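Local coordinates for p800 reaction center core protein (Heliobacterium modesticaldum, PDB 5V8K) that forms the homodimeric core of a photosynthetic reaction center, binding bacteriochlorophylls, chlorophyll and carotenoid and probably passing electrons to a [4Fe-4S] cluster, at residues A[543-547]-A[571-575]. Sequence-based numbering, arbitrary orientation.
Sequences RGSRD and RALSL. With AOH (8(1)-OH-Chlorophyll aF), chain E.
Arg-543 lies along the extended residues 571-574, which lead into helix 575-599 at Leu-575, its guanidinium edge against two successive carbonyls. Arg-543 NE donates to Leu-573 O at 2.8 Å and Arg-543 NH2 to Ala-572 O at 2.8 Å. Arg-543 reaches both with chi1 t and chi2 near -94°, the rest of the chain extended. Segment 543-547 is the first helical turn of helix 543-560, with Asp-547 N bonded to Arg-543 O (3.0 Å). Asp-547, also t, accepts the return bond: Ala-572 N to Asp-547 OD1, 3.0 Å. Here the backbones are closest, with CA of Asp-547 and CA of Ala-572 4.6 Å apart. CA of Arg-543 and CA of Leu-575 are 6.7 Å apart. Ala-572 CB points at the helix, 3.9 Å from Arg-546 CB, and sits over one face of the Arg-546 guanidinium. Water 1 links Arg-546 NH1 (2.9 Å) and Ser-574 O (3.0 Å). Ser-574 is the N-cap of helix 575-599; Ser-574 OG also bonds a lipid. This is a helix start pinned to an interhelical loop beside the [4Fe-4S] site and the dimer interface of this photosystem I-like reaction center. Leu-575 CD2 packs on Arg-543 CB (3.7 Å); the Leu-575 side chain also touches the [4Fe-4S] cluster and its ligand Cys-424. In the second subunit, Trp-408 binds Asp-547 OD2, and the carbonyls of Tyr-429 and Gly-431 take Arg-543 NH1. Ser-545 OG donates to OBD of the 8(1)-OH-chlorophyll aF at 2.8 Å.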
# COMPACT_ATOMS: atom_id res chain seq x y z
N ARG A 543 1.88 -0.92 17.85
CA ARG A 543 0.97 -1.71 18.66
C ARG A 543 0.66 -1.03 19.99
O ARG A 543 -0.48 -1.09 20.47
CB ARG A 543 1.56 -3.07 18.91
CG ARG A 543 0.50 -4.06 19.46
CD ARG A 543 0.50 -4.12 20.98
NE ARG A 543 -0.63 -4.90 21.48
CZ ARG A 543 -0.84 -5.14 22.76
NH1 ARG A 543 -0.00 -4.66 23.66
NH2 ARG A 543 -1.88 -5.85 23.15
N GLY A 544 1.66 -0.43 20.63
CA GLY A 544 1.41 0.26 21.88
C GLY A 544 0.42 1.40 21.75
O GLY A 544 -0.43 1.61 22.62
N SER A 545 0.54 2.18 20.67
CA SER A 545 -0.43 3.23 20.40
C SER A 545 -1.86 2.69 20.46
O SER A 545 -2.74 3.28 21.08
CB SER A 545 -0.17 3.84 19.03
OG SER A 545 -1.08 4.88 18.80
N ARG A 546 -2.09 1.56 19.77
CA ARG A 546 -3.41 0.97 19.68
C ARG A 546 -3.91 0.43 21.02
O ARG A 546 -5.09 0.56 21.35
CB ARG A 546 -3.38 -0.13 18.62
CG ARG A 546 -3.23 0.43 17.20
CD ARG A 546 -2.74 -0.61 16.21
NE ARG A 546 -3.27 -1.96 16.41
CZ ARG A 546 -2.54 -3.06 16.48
NH1 ARG A 546 -3.12 -4.23 16.71
NH2 ARG A 546 -1.22 -3.02 16.36
N ASP A 547 -3.03 -0.18 21.81
CA ASP A 547 -3.45 -0.71 23.11
C ASP A 547 -3.87 0.41 24.04
O ASP A 547 -4.84 0.28 24.79
CB ASP A 547 -2.31 -1.53 23.69
CG ASP A 547 -2.77 -2.53 24.76
OD1 ASP A 547 -3.71 -3.32 24.50
OD2 ASP A 547 -2.17 -2.51 25.85
N ARG A 571 -8.41 -5.19 24.50
CA ARG A 571 -7.00 -4.87 24.28
C ARG A 571 -6.76 -4.87 22.79
O ARG A 571 -7.59 -5.36 22.01
CB ARG A 571 -6.07 -5.87 24.99
CG ARG A 571 -6.30 -7.31 24.56
CD ARG A 571 -5.19 -8.22 25.03
NE ARG A 571 -5.39 -9.61 24.60
CZ ARG A 571 -5.04 -10.10 23.41
NH1 ARG A 571 -4.45 -9.33 22.47
NH2 ARG A 571 -5.25 -11.38 23.16
N ALA A 572 -5.64 -4.28 22.39
CA ALA A 572 -5.27 -4.41 20.99
C ALA A 572 -4.73 -5.81 20.76
O ALA A 572 -4.22 -6.47 21.68
CB ALA A 572 -4.25 -3.35 20.59
N LEU A 573 -4.87 -6.29 19.54
CA LEU A 573 -4.13 -7.47 19.13
C LEU A 573 -2.66 -7.30 19.52
O LEU A 573 -2.10 -6.20 19.42
CB LEU A 573 -4.27 -7.65 17.63
CG LEU A 573 -5.67 -7.86 17.07
CD1 LEU A 573 -5.54 -7.69 15.62
CD2 LEU A 573 -6.12 -9.20 17.37
N SER A 574 -2.06 -8.37 20.00
CA SER A 574 -0.67 -8.37 20.43
C SER A 574 0.26 -8.36 19.23
O SER A 574 -0.16 -8.51 18.09
CB SER A 574 -0.38 -9.58 21.31
OG SER A 574 -0.49 -10.80 20.57
N LEU A 575 1.56 -8.15 19.50
CA LEU A 575 2.55 -8.19 18.43
C LEU A 575 2.41 -9.47 17.64
O LEU A 575 2.31 -9.45 16.41
CB LEU A 575 3.98 -8.07 18.99
CG LEU A 575 4.35 -6.74 19.67
CD1 LEU A 575 5.70 -6.84 20.22
CD2 LEU A 575 4.28 -5.53 18.69
C1 AOH E . -13.18 6.56 15.25
C2 AOH E . -13.28 5.54 14.16
C3 AOH E . -13.28 5.83 12.86
C4 AOH E . -13.20 7.23 12.39
C5 AOH E . -13.44 4.71 11.88
C6 AOH E . -14.89 4.55 11.46
C7 AOH E . -14.85 3.61 10.27
C8 AOH E . -15.95 3.25 9.62
C9 AOH E . -17.28 3.72 10.12
C10 AOH E . -15.83 2.26 8.49
C11 AOH E . -15.46 2.71 7.10
C15 AOH E . -15.24 2.73 4.15
C14 AOH E . -15.64 0.18 4.10
C13 AOH E . -15.51 1.46 4.89
C12 AOH E . -15.60 1.47 6.23
NB AOH E . -7.60 2.91 10.81
ND AOH E . -4.84 3.22 13.78
C1A AOH E . -7.61 3.74 14.98
C1B AOH E . -8.94 2.97 10.93
C1C AOH E . -4.83 2.59 9.67
C1D AOH E . -3.50 3.13 13.74
C2A AOH E . -8.86 4.23 15.66
C2B AOH E . -9.59 2.70 9.72
C2C AOH E . -3.59 2.57 9.04
C2D AOH E . -2.96 3.33 15.00
C3A AOH E . -9.85 3.76 14.59
C3B AOH E . -8.55 2.50 8.82
C3C AOH E . -2.65 2.67 10.05
C3D AOH E . -4.04 3.57 15.84
C4A AOH E . -9.02 3.43 13.38
C4B AOH E . -7.36 2.67 9.51
C4C AOH E . -3.41 2.75 11.22
C4D AOH E . -5.20 3.54 15.06
CAA AOH E . -8.80 5.73 15.93
CAB AOH E . -8.89 2.15 7.45
CAC AOH E . -1.20 2.75 9.82
CAD AOH E . -4.49 4.06 17.17
CBA AOH E . -9.87 6.14 16.94
CBB AOH E . -8.12 1.61 6.55
CBC AOH E . -0.38 1.81 10.65
CBD AOH E . -5.98 4.13 17.16
CED AOH E . -7.37 0.99 18.93
CGA AOH E . -11.06 6.82 16.33
CGD AOH E . -6.57 3.21 18.20
CHA AOH E . -6.36 3.78 15.79
CHB AOH E . -9.64 3.24 12.21
CHC AOH E . -6.05 2.50 8.89
CHD AOH E . -2.73 2.88 12.50
CMA AOH E . -10.64 2.54 15.02
CMB AOH E . -11.07 2.62 9.43
CMC AOH E . -3.32 2.48 7.57
CMD AOH E . -1.49 3.26 15.31
NA AOH E . -7.72 3.36 13.72
NC AOH E . -4.73 2.67 11.00
O1 AOH E . -0.72 4.09 10.09
O1A AOH E . -10.94 7.70 15.49
O1D AOH E . -6.96 3.62 19.28
O2A AOH E . -12.23 6.06 16.19
O2D AOH E . -6.69 1.80 17.94
OBD AOH E . -3.68 3.99 18.16
MG AOH E . -6.27 2.84 12.38
O HOH W 1 -0.72 -5.92 16.72
O HOH W 2 -6.44 0.50 12.79